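Local structure of restriction endonuclease EcoP15I, modification subunit (Escherichia coli, 4ZCF) at residues A[116-121]-A[429-434]; A[125-130]-A[172-177]; A[436-441]-A[463-468]. The protein transfers a methyl group from S-adenosyl-L-methionine to N6 of an adenine in 5'-CAGCAG-3' DNA and joins the Res subunit for restriction. All coordinates share one frame; numbering follows the deposited sequence.

Interaction 1. Residues A[116-121]-A[429-434]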
ATOM      1  N   LYS A 116      -1.502 -13.203   8.251  1.00 40.36           N
ATOM      2  CA  LYS A 116      -1.467 -14.533   7.646  1.00 38.80           C
ATOM      3  C   LYS A 116      -2.137 -14.666   6.309  1.00 39.34           C
ATOM      4  O   LYS A 116      -1.946 -15.703   5.663  1.00 38.89           O
ATOM      5  CB  LYS A 116      -2.052 -15.582   8.616  1.00 41.40           C
ATOM      6  CG  LYS A 116      -1.377 -15.620   9.962  1.00 38.94           C
ATOM      7  CD  LYS A 116      -0.907 -16.998  10.343  1.00 39.78           C
ATOM      8  CE  LYS A 116      -0.096 -16.938  11.624  1.00 42.36           C
ATOM      9  NZ  LYS A 116      -0.864 -16.267  12.728  1.00 51.21           N
ATOM     10  N   VAL A 117      -2.954 -13.654   5.912  1.00 32.63           N
ATOM     11  CA  VAL A 117      -3.707 -13.573   4.645  1.00 30.78           C
ATOM     12  C   VAL A 117      -2.783 -13.133   3.501  1.00 35.92           C
ATOM     13  O   VAL A 117      -2.104 -12.118   3.635  1.00 36.07           O
ATOM     14  CB  VAL A 117      -4.949 -12.639   4.792  1.00 32.34           C
ATOM     15  CG1 VAL A 117      -5.837 -12.681   3.562  1.00 31.42           C
ATOM     16  CG2 VAL A 117      -5.761 -13.003   6.029  1.00 31.64           C
ATOM     17  N   LYS A 118      -2.747 -13.896   2.388  1.00 33.10           N
ATOM     18  CA  LYS A 118      -1.907 -13.560   1.221  1.00 31.96           C
ATOM     19  C   LYS A 118      -2.628 -12.585   0.301  1.00 36.82           C
ATOM     20  O   LYS A 118      -1.982 -11.782  -0.374  1.00 36.90           O
ATOM     21  CB  LYS A 118      -1.530 -14.817   0.417  1.00 32.55           C
ATOM     22  CG  LYS A 118      -0.176 -14.713  -0.295  1.00 31.76           C
ATOM     23  CD  LYS A 118       0.105 -15.964  -1.120  1.00 47.37           C
ATOM     24  CE  LYS A 118       1.501 -16.051  -1.729  1.00 57.74           C
ATOM     25  NZ  LYS A 118       1.892 -14.836  -2.500  1.00 51.71           N
ATOM     26  N   MET A 119      -3.971 -12.692   0.222  1.00 32.25           N
ATOM     27  CA  MET A 119      -4.758 -11.839  -0.660  1.00 30.26           C
ATOM     28  C   MET A 119      -6.113 -11.549  -0.091  1.00 32.97           C
ATOM     29  O   MET A 119      -6.760 -12.434   0.461  1.00 33.65           O
ATOM     30  CB  MET A 119      -4.918 -12.505  -2.042  1.00 32.45           C
ATOM     31  CG  MET A 119      -5.412 -11.568  -3.128  1.00 37.02           C
ATOM     32  SD  MET A 119      -6.036 -12.474  -4.574  1.00 42.05           S
ATOM     33  CE  MET A 119      -7.357 -11.478  -5.032  1.00 36.74           C
ATOM     34  N   ILE A 120      -6.570 -10.320  -0.300  1.00 27.75           N
ATOM     35  CA  ILE A 120      -7.902  -9.861   0.022  1.00 26.33           C
ATOM     36  C   ILE A 120      -8.520  -9.359  -1.254  1.00 34.30           C
ATOM     37  O   ILE A 120      -7.923  -8.528  -1.937  1.00 34.30           O
ATOM     38  CB  ILE A 120      -7.922  -8.756   1.116  1.00 27.81           C
ATOM     39  CG1 ILE A 120      -7.311  -9.276   2.471  1.00 27.07           C
ATOM     40  CG2 ILE A 120      -9.341  -8.153   1.290  1.00 24.04           C
ATOM     41  CD1 ILE A 120      -7.263  -8.228   3.611  1.00 17.43           C
ATOM     42  N   TYR A 121      -9.704  -9.890  -1.605  1.00 33.30           N
ATOM     43  CA  TYR A 121     -10.511  -9.377  -2.703  1.00 32.47           C
ATOM     44  C   TYR A 121     -11.820  -8.955  -2.088  1.00 34.19           C
ATOM     45  O   TYR A 121     -12.424  -9.739  -1.384  1.00 34.73           O
ATOM     46  CB  TYR A 121     -10.773 -10.391  -3.845  1.00 34.39           C
ATOM     47  CG  TYR A 121     -11.742  -9.796  -4.855  1.00 35.52           C
ATOM     48  CD1 TYR A 121     -11.365  -8.713  -5.657  1.00 36.68           C
ATOM     49  CD2 TYR A 121     -13.083 -10.170  -4.864  1.00 35.90           C
ATOM     50  CE1 TYR A 121     -12.276  -8.080  -6.495  1.00 33.41           C
ATOM     51  CE2 TYR A 121     -14.011  -9.506  -5.664  1.00 37.18           C
ATOM     52  CZ  TYR A 121     -13.594  -8.485  -6.501  1.00 38.78           C
ATOM     53  OH  TYR A 121     -14.490  -7.845  -7.310  1.00 37.09           O
ATOM     54  N   PHE A 429      -2.462 -14.680 -10.083  1.00 36.28           N
ATOM     55  CA  PHE A 429      -1.303 -13.754 -10.112  1.00 34.15           C
ATOM     56  C   PHE A 429      -0.760 -13.461  -8.716  1.00 38.78           C
ATOM     57  O   PHE A 429       0.431 -13.725  -8.474  1.00 38.54           O
ATOM     58  CB  PHE A 429      -1.621 -12.426 -10.839  1.00 34.31           C
ATOM     59  CG  PHE A 429      -1.643 -12.529 -12.343  1.00 34.06           C
ATOM     60  CD1 PHE A 429      -0.495 -12.860 -13.050  1.00 35.15           C
ATOM     61  CD2 PHE A 429      -2.823 -12.334 -13.050  1.00 35.72           C
ATOM     62  CE1 PHE A 429      -0.525 -13.002 -14.435  1.00 36.45           C
ATOM     63  CE2 PHE A 429      -2.866 -12.508 -14.439  1.00 37.80           C
ATOM     64  CZ  PHE A 429      -1.711 -12.817 -15.127  1.00 35.68           C
ATOM     65  N   ALA A 430      -1.624 -12.908  -7.805  1.00 34.19           N
ATOM     66  CA  ALA A 430      -1.203 -12.521  -6.452  1.00 34.64           C
ATOM     67  C   ALA A 430      -0.638 -13.679  -5.657  1.00 41.26           C
ATOM     68  O   ALA A 430       0.498 -13.595  -5.175  1.00 41.36           O
ATOM     69  CB  ALA A 430      -2.333 -11.827  -5.700  1.00 35.13           C
ATOM     70  N   CYS A 431      -1.393 -14.779  -5.581  1.00 39.88           N
ATOM     71  CA  CYS A 431      -1.001 -15.997  -4.880  1.00 41.22           C
ATOM     72  C   CYS A 431      -0.321 -16.925  -5.882  1.00 51.25           C
ATOM     73  O   CYS A 431      -0.616 -16.845  -7.069  1.00 53.59           O
ATOM     74  CB  CYS A 431      -2.238 -16.653  -4.281  1.00 40.80           C
ATOM     75  SG  CYS A 431      -3.203 -15.579  -3.190  1.00 44.05           S
ATOM     76  N   ASP A 432       0.546 -17.818  -5.460  1.00 49.53           N
ATOM     77  CA  ASP A 432       1.111 -18.681  -6.510  1.00 50.43           C
ATOM     78  C   ASP A 432       0.852 -20.173  -6.231  1.00 52.79           C
ATOM     79  O   ASP A 432       1.793 -20.942  -6.012  1.00 52.34           O
ATOM     80  CB  ASP A 432       2.588 -18.344  -6.798  1.00 53.52           C
ATOM     81  CG  ASP A 432       3.002 -18.498  -8.254  1.00 73.41           C
ATOM     82  OD1 ASP A 432       2.402 -17.813  -9.119  1.00 76.26           O
ATOM     83  OD2 ASP A 432       3.961 -19.262  -8.523  1.00 81.31           O
ATOM     84  N   GLY A 433      -0.436 -20.543  -6.215  1.00 47.57           N
ATOM     85  CA  GLY A 433      -0.890 -21.903  -5.932  1.00 46.90           C
ATOM     86  C   GLY A 433      -1.135 -22.212  -4.465  1.00 49.43           C
ATOM     87  O   GLY A 433      -1.658 -23.274  -4.140  1.00 49.93           O
ATOM     88  N   GLU A 434      -0.799 -21.277  -3.577  1.00 45.59           N
ATOM     89  CA  GLU A 434      -0.912 -21.401  -2.110  1.00 45.16           C
ATOM     90  C   GLU A 434      -1.342 -20.056  -1.486  1.00 44.07           C
ATOM     91  O   GLU A 434      -0.990 -19.005  -2.013  1.00 41.95           O
ATOM     92  CB  GLU A 434       0.475 -21.859  -1.559  1.00 46.82           C
ATOM     93  CG  GLU A 434       0.941 -21.295  -0.215  1.00 64.25           C
ATOM     94  CD  GLU A 434       1.529 -19.890  -0.148  1.00 87.08           C
ATOM     95  OE1 GLU A 434       1.965 -19.366  -1.199  1.00 92.88           O
ATOM     96  OE2 GLU A 434       1.557 -19.315   0.966  1.00 70.16           O
TER
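The ammonium of Lys-118 is the only side-chain group hydrogen-bonded across this contact, and a single bond grips it: NZ donates to Ala-430 O at 3.3 Å, a weak bond. The acceptor lies at the end of helix 420-430, since Cys-431 is the first residue to leave helical angles, so the negative end of the helix would probably favour the positive charge. The lysine runs out extended and bends only at its last torsion (chi4 -52°), turning NZ back to that carbonyl. Its methylenes cross the Glu-434 side chain at about a right angle: CE lies 3.4 Å from Glu-434 OE1, and CD lies 3.4 Å from the Glu-434 carbonyl O. The two charges attract at most at range, with Lys-118 NZ 4.7 Å from Glu-434 OE1, while OE2 forms a salt bridge with Arg-190. Met-119, Ala-430 and Cys-431 form the buried part: Met-119 CB meets Cys-431 SG at 3.7 Å, and Met-119 SD rests against Ala-430 CB at 3.9 Å. An alanine in place of Lys-118 removes NZ and the methylenes beyond CB, and would probably loosen the seating of the helix end against the strand and leave Cys-431 and Glu-434 less covered. The arrangement is a helix-to-strand connection of a Rossmann-like methyltransferase fold, in which helix 420-430 leads into strand 434-439, the sheet neighbour of strand 117-122.

Interaction 2. Residues A[125-130]-A[172-177]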
ATOM      1  N   PRO A 125     -20.077  -2.044  -1.460  1.00 33.35           N
ATOM      2  CA  PRO A 125     -21.122  -1.301  -2.180  1.00 31.63           C
ATOM      3  C   PRO A 125     -20.472  -0.060  -2.808  1.00 37.50           C
ATOM      4  O   PRO A 125     -19.591   0.592  -2.210  1.00 37.86           O
ATOM      5  CB  PRO A 125     -22.151  -0.953  -1.098  1.00 33.24           C
ATOM      6  CG  PRO A 125     -21.416  -1.030   0.205  1.00 38.97           C
ATOM      7  CD  PRO A 125     -20.229  -1.948   0.014  1.00 35.05           C
ATOM      8  N   TYR A 126     -20.824   0.195  -4.067  1.00 34.70           N
ATOM      9  CA  TYR A 126     -20.344   1.323  -4.842  1.00 34.87           C
ATOM     10  C   TYR A 126     -21.257   2.468  -4.368  1.00 47.53           C
ATOM     11  O   TYR A 126     -22.190   2.210  -3.598  1.00 51.64           O
ATOM     12  CB  TYR A 126     -20.597   1.014  -6.325  1.00 34.27           C
ATOM     13  CG  TYR A 126     -19.789  -0.112  -6.951  1.00 32.72           C
ATOM     14  CD1 TYR A 126     -18.941  -0.907  -6.181  1.00 34.23           C
ATOM     15  CD2 TYR A 126     -19.869  -0.379  -8.319  1.00 31.92           C
ATOM     16  CE1 TYR A 126     -18.234  -1.968  -6.744  1.00 35.12           C
ATOM     17  CE2 TYR A 126     -19.123  -1.406  -8.903  1.00 32.07           C
ATOM     18  CZ  TYR A 126     -18.301  -2.193  -8.113  1.00 40.84           C
ATOM     19  OH  TYR A 126     -17.594  -3.232  -8.671  1.00 39.87           O
ATOM     20  N   ASN A 127     -21.045   3.706  -4.742  1.00 44.01           N
ATOM     21  CA  ASN A 127     -22.075   4.611  -4.198  1.00 44.04           C
ATOM     22  C   ASN A 127     -22.849   5.208  -5.350  1.00 48.44           C
ATOM     23  O   ASN A 127     -22.944   6.423  -5.521  1.00 49.07           O
ATOM     24  CB  ASN A 127     -21.508   5.608  -3.182  1.00 42.85           C
ATOM     25  CG  ASN A 127     -22.476   6.304  -2.265  1.00 41.04           C
ATOM     26  OD1 ASN A 127     -23.698   6.134  -2.299  1.00 32.29           O
ATOM     27  ND2 ASN A 127     -21.936   7.204  -1.482  1.00 34.68           N
ATOM     28  N   THR A 128     -23.368   4.280  -6.164  1.00 45.14           N
ATOM     29  CA  THR A 128     -24.127   4.400  -7.404  1.00 44.80           C
ATOM     30  C   THR A 128     -25.254   5.416  -7.345  1.00 52.52           C
ATOM     31  O   THR A 128     -25.501   6.106  -8.341  1.00 54.45           O
ATOM     32  CB  THR A 128     -24.606   2.982  -7.806  1.00 45.92           C
ATOM     33  OG1 THR A 128     -23.505   2.197  -8.319  1.00 39.37           O
ATOM     34  CG2 THR A 128     -25.725   2.999  -8.795  1.00 46.12           C
ATOM     35  N   GLY A 129     -25.936   5.477  -6.201  1.00 49.88           N
ATOM     36  CA  GLY A 129     -27.110   6.317  -5.981  1.00 49.46           C
ATOM     37  C   GLY A 129     -28.388   5.615  -6.417  1.00 54.12           C
ATOM     38  O   GLY A 129     -29.450   6.235  -6.430  1.00 54.61           O
ATOM     39  N   LYS A 130     -28.288   4.312  -6.774  1.00 49.83           N
ATOM     40  CA  LYS A 130     -29.384   3.451  -7.224  1.00 49.29           C
ATOM     41  C   LYS A 130     -29.313   2.045  -6.572  1.00 51.07           C
ATOM     42  O   LYS A 130     -30.226   1.230  -6.745  1.00 50.56           O
ATOM     43  CB  LYS A 130     -29.362   3.336  -8.750  1.00 50.14           C
ATOM     44  N   SER A 172     -18.663  11.127   2.718  1.00 40.12           N
ATOM     45  CA  SER A 172     -18.258  11.034   4.126  1.00 38.88           C
ATOM     46  C   SER A 172     -18.914   9.851   4.842  1.00 40.77           C
ATOM     47  O   SER A 172     -18.224   9.162   5.585  1.00 39.77           O
ATOM     48  CB  SER A 172     -18.488  12.348   4.866  1.00 41.69           C
ATOM     49  OG  SER A 172     -19.802  12.842   4.701  1.00 47.95           O
ATOM     50  N   ALA A 173     -20.224   9.582   4.585  1.00 37.15           N
ATOM     51  CA  ALA A 173     -20.936   8.428   5.162  1.00 36.26           C
ATOM     52  C   ALA A 173     -20.285   7.140   4.646  1.00 40.38           C
ATOM     53  O   ALA A 173     -19.935   6.251   5.449  1.00 39.63           O
ATOM     54  CB  ALA A 173     -22.406   8.469   4.786  1.00 36.77           C
ATOM     55  N   TRP A 174     -20.020   7.095   3.308  1.00 36.24           N
ATOM     56  CA  TRP A 174     -19.326   5.972   2.658  1.00 34.75           C
ATOM     57  C   TRP A 174     -17.921   5.745   3.226  1.00 36.29           C
ATOM     58  O   TRP A 174     -17.581   4.608   3.523  1.00 36.29           O
ATOM     59  CB  TRP A 174     -19.309   6.132   1.137  1.00 32.98           C
ATOM     60  CG  TRP A 174     -18.925   4.869   0.417  1.00 33.33           C
ATOM     61  CD1 TRP A 174     -19.765   3.872   0.007  1.00 36.15           C
ATOM     62  CD2 TRP A 174     -17.595   4.466   0.022  1.00 32.18           C
ATOM     63  NE1 TRP A 174     -19.049   2.883  -0.637  1.00 35.97           N
ATOM     64  CE2 TRP A 174     -17.711   3.213  -0.626  1.00 36.80           C
ATOM     65  CE3 TRP A 174     -16.318   5.051   0.144  1.00 31.83           C
ATOM     66  CZ2 TRP A 174     -16.597   2.534  -1.153  1.00 34.90           C
ATOM     67  CZ3 TRP A 174     -15.211   4.371  -0.358  1.00 32.44           C
ATOM     68  CH2 TRP A 174     -15.355   3.144  -1.017  1.00 33.16           C
ATOM     69  N   LEU A 175     -17.134   6.819   3.441  1.00 33.40           N
ATOM     70  CA  LEU A 175     -15.780   6.728   4.024  1.00 33.18           C
ATOM     71  C   LEU A 175     -15.801   6.292   5.493  1.00 40.07           C
ATOM     72  O   LEU A 175     -14.895   5.581   5.936  1.00 40.69           O
ATOM     73  CB  LEU A 175     -15.009   8.039   3.851  1.00 33.08           C
ATOM     74  CG  LEU A 175     -14.641   8.466   2.405  1.00 37.55           C
ATOM     75  CD1 LEU A 175     -14.256   9.930   2.365  1.00 37.89           C
ATOM     76  CD2 LEU A 175     -13.484   7.654   1.836  1.00 38.08           C
ATOM     77  N   THR A 176     -16.870   6.662   6.238  1.00 38.28           N
ATOM     78  CA  THR A 176     -17.068   6.278   7.641  1.00 37.79           C
ATOM     79  C   THR A 176     -17.314   4.764   7.683  1.00 42.27           C
ATOM     80  O   THR A 176     -16.860   4.090   8.609  1.00 44.42           O
ATOM     81  CB  THR A 176     -18.225   7.100   8.283  1.00 39.98           C
ATOM     82  OG1 THR A 176     -18.042   8.491   8.006  1.00 35.38           O
ATOM     83  CG2 THR A 176     -18.342   6.890   9.800  1.00 33.36           C
ATOM     84  N   PHE A 177     -18.031   4.238   6.678  1.00 36.89           N
ATOM     85  CA  PHE A 177     -18.332   2.814   6.551  1.00 35.19           C
ATOM     86  C   PHE A 177     -17.100   1.953   6.221  1.00 38.03           C
ATOM     87  O   PHE A 177     -16.849   1.006   6.970  1.00 36.87           O
ATOM     88  CB  PHE A 177     -19.514   2.572   5.590  1.00 36.94           C
ATOM     89  CG  PHE A 177     -19.749   1.124   5.198  1.00 38.80           C
ATOM     90  CD1 PHE A 177     -20.125   0.180   6.147  1.00 41.94           C
ATOM     91  CD2 PHE A 177     -19.607   0.713   3.878  1.00 40.71           C
ATOM     92  CE1 PHE A 177     -20.323  -1.151   5.789  1.00 43.12           C
ATOM     93  CE2 PHE A 177     -19.786  -0.617   3.526  1.00 44.08           C
ATOM     94  CZ  PHE A 177     -20.146  -1.540   4.483  1.00 42.66           C
TER
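Trp-174 points its indole edge-on at the loop. CG is anti to the backbone N (chi1 -166°), and this, with the turn of the ring about CB-CG, aims the pyrrole N-H at the Pro-125 carbonyl, with NE1 2.8 Å from Pro-125 O. The oxygen sits almost in the indole plane and the N-H...O angle is 158°, but the donor approaches from 34° above the carbonyl plane, so the bond is well aligned at the N-H but does not lie along a lone pair of the oxygen. Asn-127 slides past the tryptophan in the opposite direction, its amide nearly parallel to the ring system and its CB 4.0 Å from Trp-174 CD1. The amide is fixed from elsewhere, since ND2 donates to Ser-169 O and Glu-203. Phe-177, one helical turn on, meets Pro-125 tip to tip, its CE2 3.7 Å from Pro-125 CG. Phe-133 packs edge-to-face with the indole, while Tyr-126 turns away from the helix and bonds through OH to Glu-242. Helix 171-188 thus holds a loop that includes the end of the Asp-Pro-Pro-Tyr sequence at 123-126, predicted to bind S-adenosylmethionine and characteristic of motif IV in the active site of N6-adenine methyltransferases.

Interaction 3. Residues A[436-441]-A[463-468]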
ATOM      1  N   ILE A 436      -4.086 -17.930   1.790  1.00 33.50           N
ATOM      2  CA  ILE A 436      -5.405 -17.599   2.318  1.00 33.00           C
ATOM      3  C   ILE A 436      -5.971 -16.465   1.468  1.00 37.61           C
ATOM      4  O   ILE A 436      -5.280 -15.469   1.245  1.00 37.74           O
ATOM      5  CB  ILE A 436      -5.293 -17.243   3.838  1.00 36.23           C
ATOM      6  CG1 ILE A 436      -5.017 -18.508   4.702  1.00 35.38           C
ATOM      7  CG2 ILE A 436      -6.488 -16.434   4.356  1.00 36.59           C
ATOM      8  CD1 ILE A 436      -4.566 -18.246   6.180  1.00 31.05           C
ATOM      9  N   VAL A 437      -7.214 -16.641   0.949  1.00 34.48           N
ATOM     10  CA  VAL A 437      -7.909 -15.618   0.158  1.00 33.06           C
ATOM     11  C   VAL A 437      -9.097 -15.157   0.984  1.00 36.69           C
ATOM     12  O   VAL A 437      -9.929 -15.988   1.350  1.00 37.38           O
ATOM     13  CB  VAL A 437      -8.296 -16.072  -1.279  1.00 35.03           C
ATOM     14  CG1 VAL A 437      -9.175 -15.033  -1.964  1.00 33.71           C
ATOM     15  CG2 VAL A 437      -7.056 -16.348  -2.117  1.00 34.48           C
ATOM     16  N   LEU A 438      -9.156 -13.855   1.322  1.00 32.17           N
ATOM     17  CA  LEU A 438     -10.230 -13.331   2.159  1.00 31.68           C
ATOM     18  C   LEU A 438     -11.193 -12.366   1.467  1.00 37.01           C
ATOM     19  O   LEU A 438     -10.765 -11.390   0.865  1.00 37.25           O
ATOM     20  CB  LEU A 438      -9.663 -12.756   3.489  1.00 31.32           C
ATOM     21  CG  LEU A 438     -10.637 -11.993   4.405  1.00 34.62           C
ATOM     22  CD1 LEU A 438     -11.466 -12.931   5.244  1.00 34.40           C
ATOM     23  CD2 LEU A 438      -9.927 -10.995   5.273  1.00 34.20           C
ATOM     24  N   ASP A 439     -12.501 -12.629   1.577  1.00 34.31           N
ATOM     25  CA  ASP A 439     -13.540 -11.731   1.048  1.00 34.36           C
ATOM     26  C   ASP A 439     -14.483 -11.429   2.189  1.00 38.26           C
ATOM     27  O   ASP A 439     -15.151 -12.329   2.655  1.00 39.52           O
ATOM     28  CB  ASP A 439     -14.309 -12.340  -0.157  1.00 35.25           C
ATOM     29  CG  ASP A 439     -15.133 -11.355  -0.974  1.00 41.30           C
ATOM     30  OD1 ASP A 439     -15.647 -10.361  -0.394  1.00 44.48           O
ATOM     31  OD2 ASP A 439     -15.224 -11.538  -2.186  1.00 42.77           O
ATOM     32  N   PHE A 440     -14.498 -10.199   2.685  1.00 34.85           N
ATOM     33  CA  PHE A 440     -15.372  -9.841   3.810  1.00 34.11           C
ATOM     34  C   PHE A 440     -16.690  -9.162   3.418  1.00 38.62           C
ATOM     35  O   PHE A 440     -17.438  -8.746   4.284  1.00 39.29           O
ATOM     36  CB  PHE A 440     -14.604  -9.172   4.967  1.00 35.48           C
ATOM     37  CG  PHE A 440     -13.785  -7.944   4.622  1.00 34.69           C
ATOM     38  CD1 PHE A 440     -14.347  -6.667   4.693  1.00 36.72           C
ATOM     39  CD2 PHE A 440     -12.447  -8.058   4.282  1.00 32.43           C
ATOM     40  CE1 PHE A 440     -13.591  -5.531   4.377  1.00 36.46           C
ATOM     41  CE2 PHE A 440     -11.687  -6.924   3.982  1.00 35.00           C
ATOM     42  CZ  PHE A 440     -12.264  -5.668   4.018  1.00 33.61           C
ATOM     43  N   PHE A 441     -16.992  -9.120   2.100  1.00 36.03           N
ATOM     44  CA  PHE A 441     -18.244  -8.661   1.473  1.00 35.58           C
ATOM     45  C   PHE A 441     -18.603  -9.802   0.519  1.00 39.79           C
ATOM     46  O   PHE A 441     -18.722  -9.557  -0.682  1.00 41.22           O
ATOM     47  CB  PHE A 441     -18.061  -7.340   0.673  1.00 36.97           C
ATOM     48  CG  PHE A 441     -17.936  -6.085   1.511  1.00 39.00           C
ATOM     49  CD1 PHE A 441     -19.063  -5.489   2.076  1.00 42.02           C
ATOM     50  CD2 PHE A 441     -16.691  -5.512   1.757  1.00 39.79           C
ATOM     51  CE1 PHE A 441     -18.943  -4.333   2.850  1.00 42.79           C
ATOM     52  CE2 PHE A 441     -16.579  -4.363   2.541  1.00 41.88           C
ATOM     53  CZ  PHE A 441     -17.702  -3.778   3.080  1.00 40.05           C
ATOM     54  N   GLN A 463      -6.968 -21.411   0.521  1.00 40.11           N
ATOM     55  CA  GLN A 463      -8.026 -21.587   1.501  1.00 38.77           C
ATOM     56  C   GLN A 463      -8.850 -20.326   1.442  1.00 41.71           C
ATOM     57  O   GLN A 463      -8.303 -19.228   1.363  1.00 42.24           O
ATOM     58  CB  GLN A 463      -7.462 -21.770   2.908  1.00 39.71           C
ATOM     59  CG  GLN A 463      -6.327 -22.764   2.985  1.00 41.82           C
ATOM     60  CD  GLN A 463      -5.463 -22.445   4.161  1.00 61.65           C
ATOM     61  OE1 GLN A 463      -5.831 -22.695   5.321  1.00 57.53           O
ATOM     62  NE2 GLN A 463      -4.310 -21.842   3.880  1.00 53.26           N
ATOM     63  N   PHE A 464     -10.150 -20.458   1.436  1.00 37.41           N
ATOM     64  CA  PHE A 464     -10.958 -19.259   1.413  1.00 36.95           C
ATOM     65  C   PHE A 464     -11.545 -18.967   2.789  1.00 40.37           C
ATOM     66  O   PHE A 464     -11.892 -19.887   3.534  1.00 40.74           O
ATOM     67  CB  PHE A 464     -12.053 -19.319   0.310  1.00 38.48           C
ATOM     68  CG  PHE A 464     -13.286 -20.174   0.558  1.00 40.43           C
ATOM     69  CD1 PHE A 464     -14.244 -19.795   1.502  1.00 43.29           C
ATOM     70  CD2 PHE A 464     -13.548 -21.291  -0.232  1.00 43.20           C
ATOM     71  CE1 PHE A 464     -15.398 -20.566   1.712  1.00 44.36           C
ATOM     72  CE2 PHE A 464     -14.707 -22.058  -0.028  1.00 45.74           C
ATOM     73  CZ  PHE A 464     -15.625 -21.689   0.938  1.00 43.40           C
ATOM     74  N   ILE A 465     -11.688 -17.682   3.100  1.00 35.17           N
ATOM     75  CA  ILE A 465     -12.380 -17.191   4.279  1.00 33.52           C
ATOM     76  C   ILE A 465     -13.269 -16.106   3.702  1.00 36.07           C
ATOM     77  O   ILE A 465     -12.746 -15.214   3.042  1.00 35.88           O
ATOM     78  CB  ILE A 465     -11.461 -16.651   5.420  1.00 36.02           C
ATOM     79  CG1 ILE A 465     -10.410 -17.659   5.872  1.00 35.07           C
ATOM     80  CG2 ILE A 465     -12.286 -16.151   6.606  1.00 36.51           C
ATOM     81  CD1 ILE A 465      -9.247 -17.032   6.690  1.00 40.99           C
ATOM     82  N   THR A 466     -14.605 -16.242   3.839  1.00 32.64           N
ATOM     83  CA  THR A 466     -15.582 -15.238   3.387  1.00 32.70           C
ATOM     84  C   THR A 466     -16.567 -14.875   4.487  1.00 35.05           C
ATOM     85  O   THR A 466     -17.018 -15.740   5.229  1.00 32.85           O
ATOM     86  CB  THR A 466     -16.266 -15.516   2.009  1.00 47.98           C
ATOM     87  OG1 THR A 466     -17.200 -16.602   2.107  1.00 47.45           O
ATOM     88  CG2 THR A 466     -15.261 -15.730   0.857  1.00 50.25           C
ATOM     89  N   VAL A 467     -16.890 -13.582   4.578  1.00 32.46           N
ATOM     90  CA  VAL A 467     -17.795 -13.029   5.575  1.00 32.97           C
ATOM     91  C   VAL A 467     -19.047 -12.439   4.920  1.00 40.96           C
ATOM     92  O   VAL A 467     -18.956 -11.768   3.901  1.00 40.05           O
ATOM     93  CB  VAL A 467     -17.083 -12.030   6.530  1.00 34.26           C
ATOM     94  CG1 VAL A 467     -17.936 -11.777   7.779  1.00 33.10           C
ATOM     95  CG2 VAL A 467     -15.693 -12.546   6.927  1.00 33.09           C
ATOM     96  N   GLN A 468     -20.206 -12.705   5.515  1.00 41.96           N
ATOM     97  CA  GLN A 468     -21.487 -12.246   5.026  1.00 44.04           C
ATOM     98  C   GLN A 468     -22.441 -11.921   6.180  1.00 53.14           C
ATOM     99  O   GLN A 468     -22.680 -12.754   7.047  1.00 52.11           O
ATOM    100  CB  GLN A 468     -22.083 -13.300   4.053  1.00 45.34           C
ATOM    101  CG  GLN A 468     -23.398 -12.903   3.356  1.00 42.97           C
ATOM    102  CD  GLN A 468     -23.374 -11.523   2.760  1.00 58.23           C
ATOM    103  OE1 GLN A 468     -22.642 -11.223   1.792  1.00 47.83           O
ATOM    104  NE2 GLN A 468     -24.192 -10.653   3.334  1.00 57.72           N
TER
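Strands 436-439 and 463-468 are tightly joined along four residue pairs and loosen beyond Asp-439. Their axes run 17° from parallel and 4.7 Å apart at closest approach. Four backbone bonds alternate between the strands: Val-437 N to Gln-463 O (2.8 Å, 172° at the hydrogen), Ile-465 N to Val-437 O, Asp-439 N to Ile-465 O, and Val-467 N to Asp-439 O (2.9 Å). On the face of Ile-436 and Leu-438, Ile-465 bridges two neighbours: it crosses Ile-436 obliquely, with Ile-465 CD1 3.7 Å from Ile-436 CG2, and its CG2 meets Leu-438 CD1 at 3.6 Å. On the other face, Thr-466 CG2 lies 3.7 Å from Asp-439 CB. The middle is buried, whereas both ends, Ile-436 with Gln-463 and Phe-441 with Gln-468, are partly exposed. At the far end the pairing gives way: Phe-441 N stands 3.8 Å from Val-467 O and instead bonds to Asp-439 OD1 (3.1 Å), forming an Asx turn, while OD2 is held by Thr-447. The pair belongs to a beta-alpha-beta unit with helix 446-455, and the turn that starts at Asp-439 opens the Asp-Phe-Phe-Ala-Gly-Ser-Gly sequence, a glycine-rich loop that in this family probably serves the methyl-donor site.

From the N terminus, the chain first passes 116-121, then 125-130 after strand 117-122. Interaction 2 closes a loop of 41 residues by bringing back helix 171-188, nested inside the loop of 307 residues that interaction 1 closes at the end of helix 420-430. Interaction 3 follows in series and spans 21 residues; no loops cross. Strand 434-439 and the loop after it link the set: Met-119 O and Leu-438 N, 2.9 Å apart, are a probable hydrogen bond between interactions 1 and 3. Phe-441 reaches interaction 2, its CE1 3.5 Å from Phe-177 CZ. Together the contacts tie central strands of the sheet to the loop that follows strand 117-122 and to helix 171-188, which packs on it.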